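Local coordinates for signal recognition particle 54 kDa protein (Aeropyrum pernix, PDB 7EPK) that is the SRP54-type protein component of a signal recognition particle, combining a helical bundle, a P-loop NTPase-type domain and a helical signal-peptide-binding domain in one chain, at residues Lys11-Gly16 and Met293-Ser298; Lys21-Phe26 and Asp68-Ile73; Pro62-Arg67 and Lys304-Ala309; Arg32-Ala37 and Glu76-Leu81; Gly253-Ala258 and Ala264-Ile269. One frame throughout, in Å; residues are numbered along the deposited sequence.

Contact 1. Residues Lys11-Gly16 and Met293-Ser298; sequences KFLRGG and MGDLES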
# COMPACT_ATOMS: atom_id res chain seq x y z
N LYS A 11 -21.34 -9.62 8.02
CA LYS A 11 -21.98 -10.88 8.48
C LYS A 11 -20.91 -11.69 9.21
O LYS A 11 -21.10 -11.95 10.42
CB LYS A 11 -22.61 -11.67 7.33
CG LYS A 11 -23.49 -12.85 7.76
CD LYS A 11 -24.15 -13.59 6.60
CE LYS A 11 -23.16 -14.11 5.57
NZ LYS A 11 -23.84 -14.75 4.42
N PHE A 12 -19.79 -12.00 8.54
CA PHE A 12 -18.68 -12.81 9.11
C PHE A 12 -18.24 -12.22 10.45
O PHE A 12 -18.12 -12.98 11.44
CB PHE A 12 -17.47 -12.88 8.18
CG PHE A 12 -16.34 -13.72 8.74
CD1 PHE A 12 -16.48 -15.08 8.94
CD2 PHE A 12 -15.11 -13.15 9.03
CE1 PHE A 12 -15.43 -15.85 9.41
CE2 PHE A 12 -14.05 -13.92 9.50
CZ PHE A 12 -14.22 -15.27 9.69
N LEU A 13 -18.01 -10.91 10.51
CA LEU A 13 -17.36 -10.27 11.68
C LEU A 13 -18.32 -10.27 12.88
O LEU A 13 -17.83 -10.42 14.03
CB LEU A 13 -16.90 -8.87 11.27
CG LEU A 13 -15.61 -8.35 11.91
CD1 LEU A 13 -14.49 -9.37 11.88
CD2 LEU A 13 -15.16 -7.07 11.22
N ARG A 14 -19.64 -10.18 12.63
CA ARG A 14 -20.69 -10.06 13.67
C ARG A 14 -21.58 -11.31 13.59
O ARG A 14 -21.22 -12.31 14.25
CB ARG A 14 -21.46 -8.75 13.51
CG ARG A 14 -20.72 -7.51 14.02
CD ARG A 14 -19.80 -6.86 12.99
NE ARG A 14 -19.47 -5.45 13.24
CZ ARG A 14 -18.79 -4.65 12.42
NH1 ARG A 14 -18.55 -3.40 12.77
NH2 ARG A 14 -18.34 -5.09 11.25
N GLY A 15 -22.66 -11.26 12.80
CA GLY A 15 -23.68 -12.33 12.67
C GLY A 15 -23.14 -13.73 12.94
O GLY A 15 -22.83 -14.44 11.96
N GLY A 16 -23.10 -14.13 14.22
CA GLY A 16 -22.28 -15.23 14.76
C GLY A 16 -22.67 -16.60 14.21
O GLY A 16 -22.56 -16.81 12.95
N MET A 293 -13.73 -0.02 4.77
CA MET A 293 -12.61 0.84 5.25
C MET A 293 -12.75 1.04 6.76
O MET A 293 -11.73 0.90 7.45
CB MET A 293 -12.66 2.19 4.53
CG MET A 293 -11.32 2.92 4.43
SD MET A 293 -11.42 4.23 3.16
CE MET A 293 -12.76 5.24 3.81
N GLY A 294 -13.96 1.32 7.25
CA GLY A 294 -14.26 1.49 8.70
C GLY A 294 -13.84 0.28 9.54
O GLY A 294 -12.87 0.40 10.33
N ASP A 295 -14.54 -0.84 9.37
CA ASP A 295 -14.22 -2.15 10.01
C ASP A 295 -12.73 -2.43 9.88
O ASP A 295 -12.06 -2.58 10.91
CB ASP A 295 -14.99 -3.31 9.37
CG ASP A 295 -16.47 -3.06 9.17
OD1 ASP A 295 -16.88 -1.88 9.26
OD2 ASP A 295 -17.21 -4.05 8.92
N LEU A 296 -12.22 -2.52 8.65
CA LEU A 296 -10.87 -3.09 8.41
C LEU A 296 -9.82 -2.35 9.23
O LEU A 296 -8.93 -3.04 9.77
CB LEU A 296 -10.50 -3.04 6.93
CG LEU A 296 -9.21 -3.79 6.61
CD1 LEU A 296 -9.38 -5.29 6.78
CD2 LEU A 296 -8.75 -3.49 5.20
N GLU A 297 -9.86 -1.02 9.31
CA GLU A 297 -8.80 -0.26 10.03
C GLU A 297 -9.05 -0.40 11.54
O GLU A 297 -8.05 -0.53 12.30
CB GLU A 297 -8.67 1.19 9.53
CG GLU A 297 -9.79 2.11 9.98
CD GLU A 297 -9.87 3.38 9.15
OE1 GLU A 297 -8.92 3.62 8.38
OE2 GLU A 297 -10.89 4.11 9.27
N SER A 298 -10.32 -0.46 11.97
CA SER A 298 -10.69 -0.80 13.37
C SER A 298 -10.04 -2.14 13.77
O SER A 298 -9.41 -2.22 14.85
CB SER A 298 -12.19 -0.82 13.58
OG SER A 298 -12.53 -1.49 14.79
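The R14 chain leaves its backbone with CG beside the backbone N and then bends sharply (chi2 87°), which carries the guanidinium over to D295, whose CG likewise stands beside its own N. The two charged groups form a salt bridge with a single hydrogen bond, R14 NH2 to D295 OD2 at 2.8 Å and 149° at the hydrogen. OD2 lies close to the guanidinium plane, at its edge, whereas NH2 meets OD2 from well above the carboxylate plane. The two planes stand 71° apart, so the pairing is one nitrogen to one oxygen, not the flat two-pronged kind. Next to the ion pair the contact is apolar: L13 CD2 lies 4.2 Å from D295 CB, the two side chains running alongside each other, antiparallel. At this surface site solvent probably weakens the charge attraction. R14 is the first residue to leave helical geometry after helix 4-13, so the bridge ties that helix end to the first turn of helix 293-320. L13 also packs on L299 and R302 of the long helix and touches D68 of helix 66-81, while L296, turned away, packs on Y75 of helix 66-81 and on helix 283-291.

Contact 2. Residues Lys21-Phe26 and Asp68-Ile73; sequences KAVDAF and DWMIKI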
# COMPACT_ATOMS: atom_id res chain seq x y z
N LYS A 21 -18.53 -22.50 10.09
CA LYS A 21 -19.65 -22.37 9.11
C LYS A 21 -19.68 -20.94 8.58
O LYS A 21 -20.17 -20.75 7.48
CB LYS A 21 -21.03 -22.71 9.71
CG LYS A 21 -21.27 -24.20 9.95
CD LYS A 21 -22.67 -24.55 10.41
CE LYS A 21 -22.85 -26.05 10.56
NZ LYS A 21 -24.28 -26.44 10.58
N ALA A 22 -19.22 -19.97 9.38
CA ALA A 22 -19.19 -18.54 9.02
C ALA A 22 -18.08 -18.32 7.99
O ALA A 22 -18.31 -17.50 7.08
CB ALA A 22 -19.03 -17.66 10.24
N VAL A 23 -16.95 -19.04 8.10
CA VAL A 23 -15.75 -18.86 7.23
C VAL A 23 -15.97 -19.58 5.88
O VAL A 23 -15.69 -18.95 4.83
CB VAL A 23 -14.43 -19.22 7.94
CG1 VAL A 23 -14.43 -20.62 8.49
CG2 VAL A 23 -13.21 -19.04 7.06
N ASP A 24 -16.50 -20.81 5.87
CA ASP A 24 -16.89 -21.53 4.62
C ASP A 24 -17.87 -20.65 3.83
O ASP A 24 -17.79 -20.62 2.57
CB ASP A 24 -17.54 -22.88 4.94
CG ASP A 24 -16.57 -23.94 5.44
OD1 ASP A 24 -15.35 -23.85 5.10
OD2 ASP A 24 -17.04 -24.85 6.17
N ALA A 25 -18.77 -19.98 4.53
CA ALA A 25 -19.83 -19.14 3.93
C ALA A 25 -19.22 -17.83 3.43
O ALA A 25 -19.77 -17.22 2.49
CB ALA A 25 -20.93 -18.88 4.94
N PHE A 26 -18.20 -17.36 4.13
CA PHE A 26 -17.56 -16.07 3.83
C PHE A 26 -16.69 -16.32 2.60
O PHE A 26 -16.84 -15.54 1.67
CB PHE A 26 -16.76 -15.53 5.01
CG PHE A 26 -15.93 -14.34 4.62
CD1 PHE A 26 -16.48 -13.07 4.63
CD2 PHE A 26 -14.62 -14.50 4.19
CE1 PHE A 26 -15.73 -11.97 4.24
CE2 PHE A 26 -13.87 -13.40 3.81
CZ PHE A 26 -14.42 -12.14 3.83
N ASP A 68 -11.21 -11.96 13.61
CA ASP A 68 -10.32 -10.79 13.36
C ASP A 68 -9.08 -11.31 12.60
O ASP A 68 -8.67 -10.66 11.63
CB ASP A 68 -10.02 -9.99 14.64
CG ASP A 68 -11.23 -9.23 15.20
OD1 ASP A 68 -12.20 -9.03 14.43
OD2 ASP A 68 -11.20 -8.83 16.40
N TRP A 69 -8.57 -12.48 12.96
CA TRP A 69 -7.32 -13.02 12.37
C TRP A 69 -7.57 -13.47 10.94
O TRP A 69 -6.62 -13.57 10.16
CB TRP A 69 -6.79 -14.19 13.19
CG TRP A 69 -5.45 -14.70 12.75
CD1 TRP A 69 -5.15 -15.98 12.37
CD2 TRP A 69 -4.23 -13.95 12.67
NE1 TRP A 69 -3.81 -16.08 12.07
CE2 TRP A 69 -3.22 -14.85 12.23
CE3 TRP A 69 -3.88 -12.61 12.90
CZ2 TRP A 69 -1.90 -14.44 12.04
CZ3 TRP A 69 -2.57 -12.21 12.71
CH2 TRP A 69 -1.60 -13.12 12.29
N MET A 70 -8.80 -13.86 10.64
CA MET A 70 -9.12 -14.48 9.34
C MET A 70 -9.29 -13.34 8.33
O MET A 70 -8.79 -13.50 7.22
CB MET A 70 -10.39 -15.34 9.38
CG MET A 70 -10.65 -16.06 8.08
SD MET A 70 -9.31 -17.17 7.61
CE MET A 70 -10.11 -17.99 6.24
N ILE A 71 -9.95 -12.25 8.72
CA ILE A 71 -10.12 -11.07 7.84
C ILE A 71 -8.73 -10.46 7.57
O ILE A 71 -8.48 -10.07 6.42
CB ILE A 71 -11.11 -10.07 8.44
CG1 ILE A 71 -12.51 -10.66 8.51
CG2 ILE A 71 -11.10 -8.76 7.65
CD1 ILE A 71 -13.01 -11.12 7.16
N LYS A 72 -7.86 -10.43 8.57
CA LYS A 72 -6.48 -9.92 8.45
C LYS A 72 -5.74 -10.75 7.40
O LYS A 72 -4.83 -10.21 6.74
CB LYS A 72 -5.80 -9.96 9.82
CG LYS A 72 -4.28 -9.84 9.84
CD LYS A 72 -3.78 -8.42 9.79
CE LYS A 72 -2.46 -8.29 10.51
NZ LYS A 72 -1.61 -9.48 10.26
N ILE A 73 -6.09 -12.02 7.26
CA ILE A 73 -5.48 -12.95 6.25
C ILE A 73 -6.16 -12.73 4.89
O ILE A 73 -5.46 -12.83 3.87
CB ILE A 73 -5.59 -14.41 6.71
CG1 ILE A 73 -4.56 -14.74 7.79
CG2 ILE A 73 -5.47 -15.34 5.51
CD1 ILE A 73 -4.58 -16.19 8.27
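Plain apolar packing joins V23 and M70, the pair whose backbones come closest. M70 bends at its second torsion (chi2 60°), which brings its terminal methyl round to the valine: M70 CE lies 3.4 Å from V23 CG2, and M70 CG adds a looser touch to the same methyl at 4.1 Å. The two side chains cross at about a right angle, and V23 CG2 thus meets M70 at CG as well as at CE. The second kind of interaction is a CH-pi contact. I71 sends CD1 to the far end of the F26 ring, 3.8 Å from CZ and 4.1 Å from each of CE1 and CE2. CD1 is 4.2 Å from the ring centroid and 29° off the ring normal, hence off-centre, and these two side chains also cross nearly perpendicularly. The contact is largely buried and joins helices 19-36 and 66-81 of the SRP54-type helical bundle. F12 of helix 4-13 fits beside it, touching V23, F26 and I71 alike. M70 also meets I51 of helix 41-57, so all four helices of the bundle come together here, and I71 reaches L299 of helix 293-320, which packs against the bundle from outside.

Contact 3. Residues Pro62-Arg67 and Lys304-Ala309; sequences PGVTRR and KSLEEA
L306 reaches out from helix 293-320 to the loop that leads into helix 66-81 of the SRP54-type helical bundle, a loop ending in an N-cap: T65 OG1 accepts a hydrogen bond from D68 N and so closes the first turn of that helix. The leucine points at the loop and takes nearly all the contact on one branch. CD2, extended away from its own CA, is the methyl that touches; CD1 turns elsewhere. V64 does not face the helix squarely; its side chain and that of L306 cross obliquely, and with CG1 anti to the backbone N (chi1 174°), the valine offers CG2, the branch beside that N. The leucine methyl also lies on backbone, with L306 CD2 3.8 Å from V64 CA. G63, with a positive phi of 107°, brings its peptide carbonyl close to the methyl and has no side chain to stand between them. V64 is buried, while G63 lies at the exposed margin. E307, the next residue on the helix, rests on P61, just ahead of this loop. On the other side of the cap, R67 packs on Y19 and A22 of helix 19-36, so the loop is flanked by the long helix and by the bundle. At the point of closest approach, L306 CD2 is 4.0 Å from V64 CG2 and 3.6 Å from G63 O.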
# COMPACT_ATOMS: atom_id res chain seq x y z
N PRO A 62 -1.80 -14.55 20.77
CA PRO A 62 -2.46 -14.58 22.08
C PRO A 62 -3.43 -13.40 22.22
O PRO A 62 -3.00 -12.27 22.12
CB PRO A 62 -1.28 -14.51 23.07
CG PRO A 62 -0.16 -15.23 22.35
CD PRO A 62 -0.37 -14.88 20.88
N GLY A 63 -4.73 -13.70 22.34
CA GLY A 63 -5.77 -12.70 22.62
C GLY A 63 -6.64 -12.36 21.43
O GLY A 63 -7.83 -12.02 21.68
N VAL A 64 -6.09 -12.42 20.20
CA VAL A 64 -6.83 -12.00 18.96
C VAL A 64 -7.91 -13.04 18.67
O VAL A 64 -7.60 -14.25 18.68
CB VAL A 64 -5.91 -11.83 17.74
CG1 VAL A 64 -6.73 -11.55 16.48
CG2 VAL A 64 -4.88 -10.73 17.95
N THR A 65 -9.13 -12.58 18.40
CA THR A 65 -10.27 -13.45 18.00
C THR A 65 -9.95 -14.15 16.66
O THR A 65 -9.29 -13.53 15.81
CB THR A 65 -11.62 -12.70 17.92
OG1 THR A 65 -11.72 -11.80 16.80
CG2 THR A 65 -11.96 -11.94 19.18
N ARG A 66 -10.36 -15.41 16.54
CA ARG A 66 -10.41 -16.24 15.30
C ARG A 66 -10.86 -15.42 14.07
O ARG A 66 -10.20 -15.53 13.02
CB ARG A 66 -11.34 -17.44 15.51
CG ARG A 66 -12.67 -17.18 16.22
CD ARG A 66 -13.07 -15.76 16.68
NE ARG A 66 -14.51 -15.52 16.81
CZ ARG A 66 -15.10 -14.32 16.92
NH1 ARG A 66 -14.41 -13.19 16.88
NH2 ARG A 66 -16.42 -14.26 17.05
N ARG A 67 -11.95 -14.65 14.17
CA ARG A 67 -12.54 -13.93 13.02
C ARG A 67 -11.60 -12.78 12.64
O ARG A 67 -11.25 -12.69 11.45
CB ARG A 67 -13.94 -13.41 13.33
CG ARG A 67 -15.00 -14.49 13.31
CD ARG A 67 -16.29 -14.05 13.98
NE ARG A 67 -17.04 -15.22 14.39
CZ ARG A 67 -18.15 -15.61 13.83
NH1 ARG A 67 -18.68 -14.88 12.86
NH2 ARG A 67 -18.74 -16.73 14.24
N LYS A 304 -3.32 -4.95 16.75
CA LYS A 304 -1.98 -4.37 17.13
C LYS A 304 -1.96 -3.96 18.62
O LYS A 304 -0.94 -4.21 19.28
CB LYS A 304 -1.57 -3.24 16.18
CG LYS A 304 -0.42 -3.54 15.21
CD LYS A 304 -0.49 -4.91 14.49
CE LYS A 304 -0.85 -4.86 13.01
NZ LYS A 304 -2.26 -5.21 12.72
N SER A 305 -3.04 -3.39 19.16
CA SER A 305 -3.19 -3.18 20.63
C SER A 305 -2.80 -4.47 21.35
O SER A 305 -1.81 -4.44 22.09
CB SER A 305 -4.58 -2.78 21.00
OG SER A 305 -5.01 -1.70 20.19
N LEU A 306 -3.52 -5.56 21.05
CA LEU A 306 -3.39 -6.90 21.69
C LEU A 306 -1.96 -7.43 21.58
O LEU A 306 -1.48 -8.00 22.57
CB LEU A 306 -4.39 -7.87 21.07
CG LEU A 306 -5.74 -8.00 21.79
CD1 LEU A 306 -6.29 -6.64 22.23
CD2 LEU A 306 -6.75 -8.72 20.91
N GLU A 307 -1.29 -7.24 20.45
CA GLU A 307 0.11 -7.71 20.25
C GLU A 307 1.05 -6.85 21.11
O GLU A 307 2.10 -7.35 21.54
CB GLU A 307 0.47 -7.69 18.77
CG GLU A 307 -0.38 -8.64 17.95
CD GLU A 307 0.12 -8.95 16.54
OE1 GLU A 307 1.36 -8.90 16.32
OE2 GLU A 307 -0.73 -9.23 15.67
N GLU A 308 0.67 -5.59 21.35
CA GLU A 308 1.43 -4.67 22.23
C GLU A 308 1.27 -5.18 23.67
O GLU A 308 2.30 -5.61 24.27
CB GLU A 308 1.01 -3.22 21.99
CG GLU A 308 1.52 -2.62 20.67
CD GLU A 308 0.82 -1.35 20.18
OE1 GLU A 308 1.39 -0.64 19.31
OE2 GLU A 308 -0.31 -1.07 20.64
N ALA A 309 0.03 -5.20 24.19
CA ALA A 309 -0.36 -5.72 25.54
C ALA A 309 0.28 -7.10 25.82
O ALA A 309 0.67 -7.33 26.97
CB ALA A 309 -1.85 -5.80 25.65

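Contact 4. Residues Arg32-Ala37 and Glu76-Leu81; sequences RELIKA and EELVKL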
# COMPACT_ATOMS: atom_id res chain seq x y z
N ARG A 32 -17.89 -15.82 -5.03
CA ARG A 32 -19.02 -15.38 -5.88
C ARG A 32 -18.80 -13.90 -6.24
O ARG A 32 -19.03 -13.52 -7.39
CB ARG A 32 -20.36 -15.58 -5.18
CG ARG A 32 -21.56 -15.03 -5.93
CD ARG A 32 -22.88 -15.31 -5.25
NE ARG A 32 -22.81 -14.95 -3.85
CZ ARG A 32 -22.75 -13.70 -3.38
NH1 ARG A 32 -22.77 -12.67 -4.22
NH2 ARG A 32 -22.68 -13.48 -2.08
N GLU A 33 -18.34 -13.11 -5.28
CA GLU A 33 -18.24 -11.64 -5.43
C GLU A 33 -17.11 -11.33 -6.42
O GLU A 33 -17.31 -10.42 -7.25
CB GLU A 33 -18.01 -10.94 -4.08
CG GLU A 33 -18.97 -9.79 -3.83
CD GLU A 33 -20.41 -10.23 -3.92
OE1 GLU A 33 -21.24 -9.46 -4.41
OE2 GLU A 33 -20.68 -11.37 -3.55
N LEU A 34 -15.99 -12.06 -6.35
CA LEU A 34 -14.84 -11.81 -7.26
C LEU A 34 -15.29 -12.18 -8.68
O LEU A 34 -15.24 -11.30 -9.55
CB LEU A 34 -13.60 -12.58 -6.78
CG LEU A 34 -13.01 -12.09 -5.45
CD1 LEU A 34 -11.75 -12.85 -5.07
CD2 LEU A 34 -12.73 -10.59 -5.47
N ILE A 35 -15.83 -13.38 -8.87
CA ILE A 35 -16.34 -13.84 -10.20
C ILE A 35 -17.29 -12.79 -10.80
O ILE A 35 -17.07 -12.45 -11.96
CB ILE A 35 -17.02 -15.21 -10.08
CG1 ILE A 35 -16.02 -16.30 -9.66
CG2 ILE A 35 -17.74 -15.56 -11.37
CD1 ILE A 35 -14.76 -16.40 -10.50
N LYS A 36 -18.29 -12.31 -10.05
CA LYS A 36 -19.24 -11.25 -10.52
C LYS A 36 -18.46 -10.04 -11.05
O LYS A 36 -19.00 -9.35 -11.93
CB LYS A 36 -20.15 -10.76 -9.39
CG LYS A 36 -21.34 -11.64 -9.06
CD LYS A 36 -22.27 -10.99 -8.06
CE LYS A 36 -23.38 -11.92 -7.63
NZ LYS A 36 -24.25 -11.30 -6.60
N ALA A 37 -17.28 -9.76 -10.51
CA ALA A 37 -16.33 -8.72 -10.98
C ALA A 37 -15.31 -9.33 -11.97
O ALA A 37 -14.31 -8.66 -12.30
CB ALA A 37 -15.66 -8.06 -9.80
N GLU A 76 -4.82 -9.28 3.55
CA GLU A 76 -3.40 -9.28 3.14
C GLU A 76 -3.26 -10.00 1.79
O GLU A 76 -2.46 -9.55 0.93
CB GLU A 76 -2.53 -9.88 4.24
CG GLU A 76 -2.24 -8.91 5.38
CD GLU A 76 -1.41 -9.47 6.53
OE1 GLU A 76 -1.36 -8.80 7.60
OE2 GLU A 76 -0.80 -10.56 6.37
N GLU A 77 -4.02 -11.07 1.59
CA GLU A 77 -3.86 -11.95 0.41
C GLU A 77 -4.60 -11.37 -0.80
O GLU A 77 -4.18 -11.67 -1.93
CB GLU A 77 -4.36 -13.36 0.73
CG GLU A 77 -3.33 -14.22 1.44
CD GLU A 77 -1.93 -14.17 0.88
OE1 GLU A 77 -1.74 -14.46 -0.35
OE2 GLU A 77 -1.01 -13.85 1.67
N LEU A 78 -5.71 -10.65 -0.56
CA LEU A 78 -6.43 -9.86 -1.60
C LEU A 78 -5.52 -8.73 -2.06
O LEU A 78 -5.53 -8.40 -3.25
CB LEU A 78 -7.77 -9.32 -1.05
CG LEU A 78 -8.87 -10.35 -0.85
CD1 LEU A 78 -10.19 -9.72 -0.44
CD2 LEU A 78 -9.10 -11.18 -2.09
N VAL A 79 -4.73 -8.18 -1.14
CA VAL A 79 -3.77 -7.10 -1.47
C VAL A 79 -2.78 -7.66 -2.49
O VAL A 79 -2.53 -6.98 -3.52
CB VAL A 79 -3.09 -6.56 -0.19
CG1 VAL A 79 -1.97 -5.60 -0.53
CG2 VAL A 79 -4.08 -5.88 0.74
N LYS A 80 -2.23 -8.85 -2.23
CA LYS A 80 -1.27 -9.55 -3.12
C LYS A 80 -1.94 -9.81 -4.48
O LYS A 80 -1.28 -9.65 -5.52
CB LYS A 80 -0.81 -10.87 -2.49
CG LYS A 80 0.30 -10.77 -1.44
CD LYS A 80 1.03 -12.09 -1.17
CE LYS A 80 1.61 -12.76 -2.41
NZ LYS A 80 2.97 -12.27 -2.76
N LEU A 81 -3.21 -10.19 -4.47
CA LEU A 81 -3.98 -10.56 -5.69
C LEU A 81 -4.10 -9.34 -6.60
O LEU A 81 -4.12 -9.53 -7.80
CB LEU A 81 -5.38 -11.03 -5.32
CG LEU A 81 -6.18 -11.58 -6.49
CD1 LEU A 81 -5.58 -12.91 -6.94
CD2 LEU A 81 -7.65 -11.73 -6.12
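L78 and L81, one helical turn apart, present methyls to L34 across the interior of the helical bundle. E76 opens the segment and takes no part in the leucine packing; its carboxylate is held by two salt bridges, OE1 to K72 NZ and OE2 to R54 NH2. E77 also lies clear of L34; its OE2 makes a long, weak ion pair with R54. L78 is the first to touch: its CD2 branch lies 4.3 Å from L34 CD1. The L34 side chain is fully extended beyond CB (chi2 -177°), which makes CD1 the L34 atom that reaches L78 and L81. V79 turns instead to P283, R284 and V287 of helix 283-291, and K80 is exposed, with a long, weak pairing to D85. L81 closes the segment and helix 66-81, its CD2 4.4 Å from the same L34 CD1. L78 CD2 and L81 CD2 are 4.3 Å apart, so the three methyl carbons form a nearly equilateral triangle. The approach is loose, with the nearest CA atoms, those of L34 and L78, 10.3 Å apart. Elsewhere on helix 19-36, R32 NH1 forms a salt bridge to E33 OE2. Around the leucines, V44 of helix 41-57 meets L34, V47 of that helix meets L78, M2 and V39 cover L34 from loops, and L291 of helix 283-291 lies on L78.

Contact 5. Residues Gly253-Ala258 and Ala264-Ile269; sequences GGALTA and ARIKFI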
# COMPACT_ATOMS: atom_id res chain seq x y z
N GLY A 253 -12.01 -6.54 -12.50
CA GLY A 253 -11.26 -7.78 -12.25
C GLY A 253 -10.40 -8.20 -13.43
O GLY A 253 -9.44 -9.00 -13.23
N GLY A 254 -10.72 -7.71 -14.64
CA GLY A 254 -9.95 -7.95 -15.88
C GLY A 254 -8.63 -7.18 -15.88
O GLY A 254 -7.63 -7.69 -16.41
N ALA A 255 -8.63 -5.99 -15.30
CA ALA A 255 -7.39 -5.23 -15.02
C ALA A 255 -6.29 -6.21 -14.59
O ALA A 255 -5.24 -6.27 -15.28
CB ALA A 255 -7.66 -4.21 -13.94
N LEU A 256 -6.51 -6.96 -13.50
CA LEU A 256 -5.42 -7.71 -12.82
C LEU A 256 -5.13 -9.04 -13.54
O LEU A 256 -4.26 -9.80 -13.06
CB LEU A 256 -5.75 -7.88 -11.33
CG LEU A 256 -7.07 -8.56 -11.02
CD1 LEU A 256 -7.10 -9.94 -11.64
CD2 LEU A 256 -7.27 -8.62 -9.52
N THR A 257 -5.82 -9.30 -14.66
CA THR A 257 -5.47 -10.36 -15.64
C THR A 257 -4.37 -9.81 -16.55
O THR A 257 -3.34 -10.50 -16.71
CB THR A 257 -6.68 -10.86 -16.45
OG1 THR A 257 -7.90 -10.59 -15.75
CG2 THR A 257 -6.59 -12.34 -16.73
N ALA A 258 -4.58 -8.61 -17.11
CA ALA A 258 -3.60 -7.89 -17.98
C ALA A 258 -2.35 -7.55 -17.15
O ALA A 258 -1.21 -7.70 -17.69
CB ALA A 258 -4.23 -6.66 -18.57
N ALA A 264 2.88 -6.06 -15.37
CA ALA A 264 2.84 -4.58 -15.26
C ALA A 264 1.93 -4.19 -14.10
O ALA A 264 0.97 -4.90 -13.83
CB ALA A 264 2.32 -3.94 -16.52
N ARG A 265 2.24 -3.07 -13.47
CA ARG A 265 1.50 -2.57 -12.29
C ARG A 265 0.36 -1.71 -12.83
O ARG A 265 0.50 -1.06 -13.90
CB ARG A 265 2.39 -1.79 -11.32
CG ARG A 265 3.89 -1.95 -11.54
CD ARG A 265 4.72 -1.04 -10.66
NE ARG A 265 6.02 -0.80 -11.26
CZ ARG A 265 6.99 -0.06 -10.73
NH1 ARG A 265 6.80 0.52 -9.55
NH2 ARG A 265 8.13 0.09 -11.37
N ILE A 266 -0.74 -1.71 -12.10
CA ILE A 266 -1.85 -0.76 -12.31
C ILE A 266 -1.48 0.51 -11.54
O ILE A 266 -1.47 0.46 -10.30
CB ILE A 266 -3.16 -1.39 -11.85
CG1 ILE A 266 -3.47 -2.63 -12.70
CG2 ILE A 266 -4.29 -0.38 -11.85
CD1 ILE A 266 -4.62 -3.45 -12.17
N LYS A 267 -1.16 1.59 -12.26
CA LYS A 267 -0.64 2.83 -11.65
C LYS A 267 -1.77 3.80 -11.35
O LYS A 267 -1.63 4.59 -10.40
CB LYS A 267 0.40 3.45 -12.58
CG LYS A 267 1.68 2.63 -12.75
CD LYS A 267 2.95 3.47 -12.72
CE LYS A 267 2.80 4.82 -13.41
NZ LYS A 267 4.12 5.40 -13.76
N PHE A 268 -2.86 3.78 -12.12
CA PHE A 268 -3.93 4.80 -12.04
C PHE A 268 -5.28 4.18 -12.39
O PHE A 268 -5.34 3.32 -13.30
CB PHE A 268 -3.64 5.98 -12.97
CG PHE A 268 -2.51 6.85 -12.51
CD1 PHE A 268 -2.71 7.82 -11.53
CD2 PHE A 268 -1.24 6.70 -13.04
CE1 PHE A 268 -1.66 8.60 -11.09
CE2 PHE A 268 -0.19 7.49 -12.60
CZ PHE A 268 -0.39 8.43 -11.62
N ILE A 269 -6.31 4.64 -11.68
CA ILE A 269 -7.73 4.22 -11.84
C ILE A 269 -8.47 5.41 -12.43
O ILE A 269 -8.30 6.54 -11.92
CB ILE A 269 -8.32 3.74 -10.49
CG1 ILE A 269 -8.49 2.22 -10.41
CG2 ILE A 269 -9.64 4.43 -10.16
CD1 ILE A 269 -7.54 1.42 -11.27
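The peptide group joining A255 to L256 is the flat group of this contact, and I266 CD1 lies directly over one of its faces, 4.0 Å from A255 C and 4.2 Å from L256 N. The same methyl packs on A255 CB at 3.6 Å. One carbon thus covers both the side chain and the backbone of A255. I266 can do this because its CG1 branch runs on extended to CD1 (chi2 170°). The L256 side chain adds little. Nearby, G254 O accepts from both T257 N and A258 N, at 3.0 and 3.3 Å. The next side chains of the strand turn elsewhere: the F268 ring meets Y119 edge-to-face, and K267 forms a salt bridge with E212. V243 of the adjacent strand also touches A255. The I266 side chain is about 12 Å from the bound GDP. Strand 240-244, helix 255-262 and strand 265-270 form a beta-alpha-beta unit of the P-loop NTPase fold, with the helix packed on the sheet.

Overall arrangement
Contacts 2, 3 and 4 share helix 66-81 of the helical bundle, and contact 1 lies beside it; contact 5 belongs to the GTPase-family domain. Contacts 2 and 4 use the same helix pair, 19-36 with 66-81, their centres about 14 Å apart, and both close before contact 5 opens. Contacts 1 and 3 bring in helix 293-320, which leads on toward the signal-peptide-binding domain; their segments alternate along the chain, and each pair spans all of contact 5. Contacts 1 and 2, centres about 10 Å apart, touch through F12 and I71. Contacts 4 and 5, centres about 13 Å apart, touch where L81 O packs on L256 CD2. The bundle thus packs against both the GTPase domain and the long connecting helix.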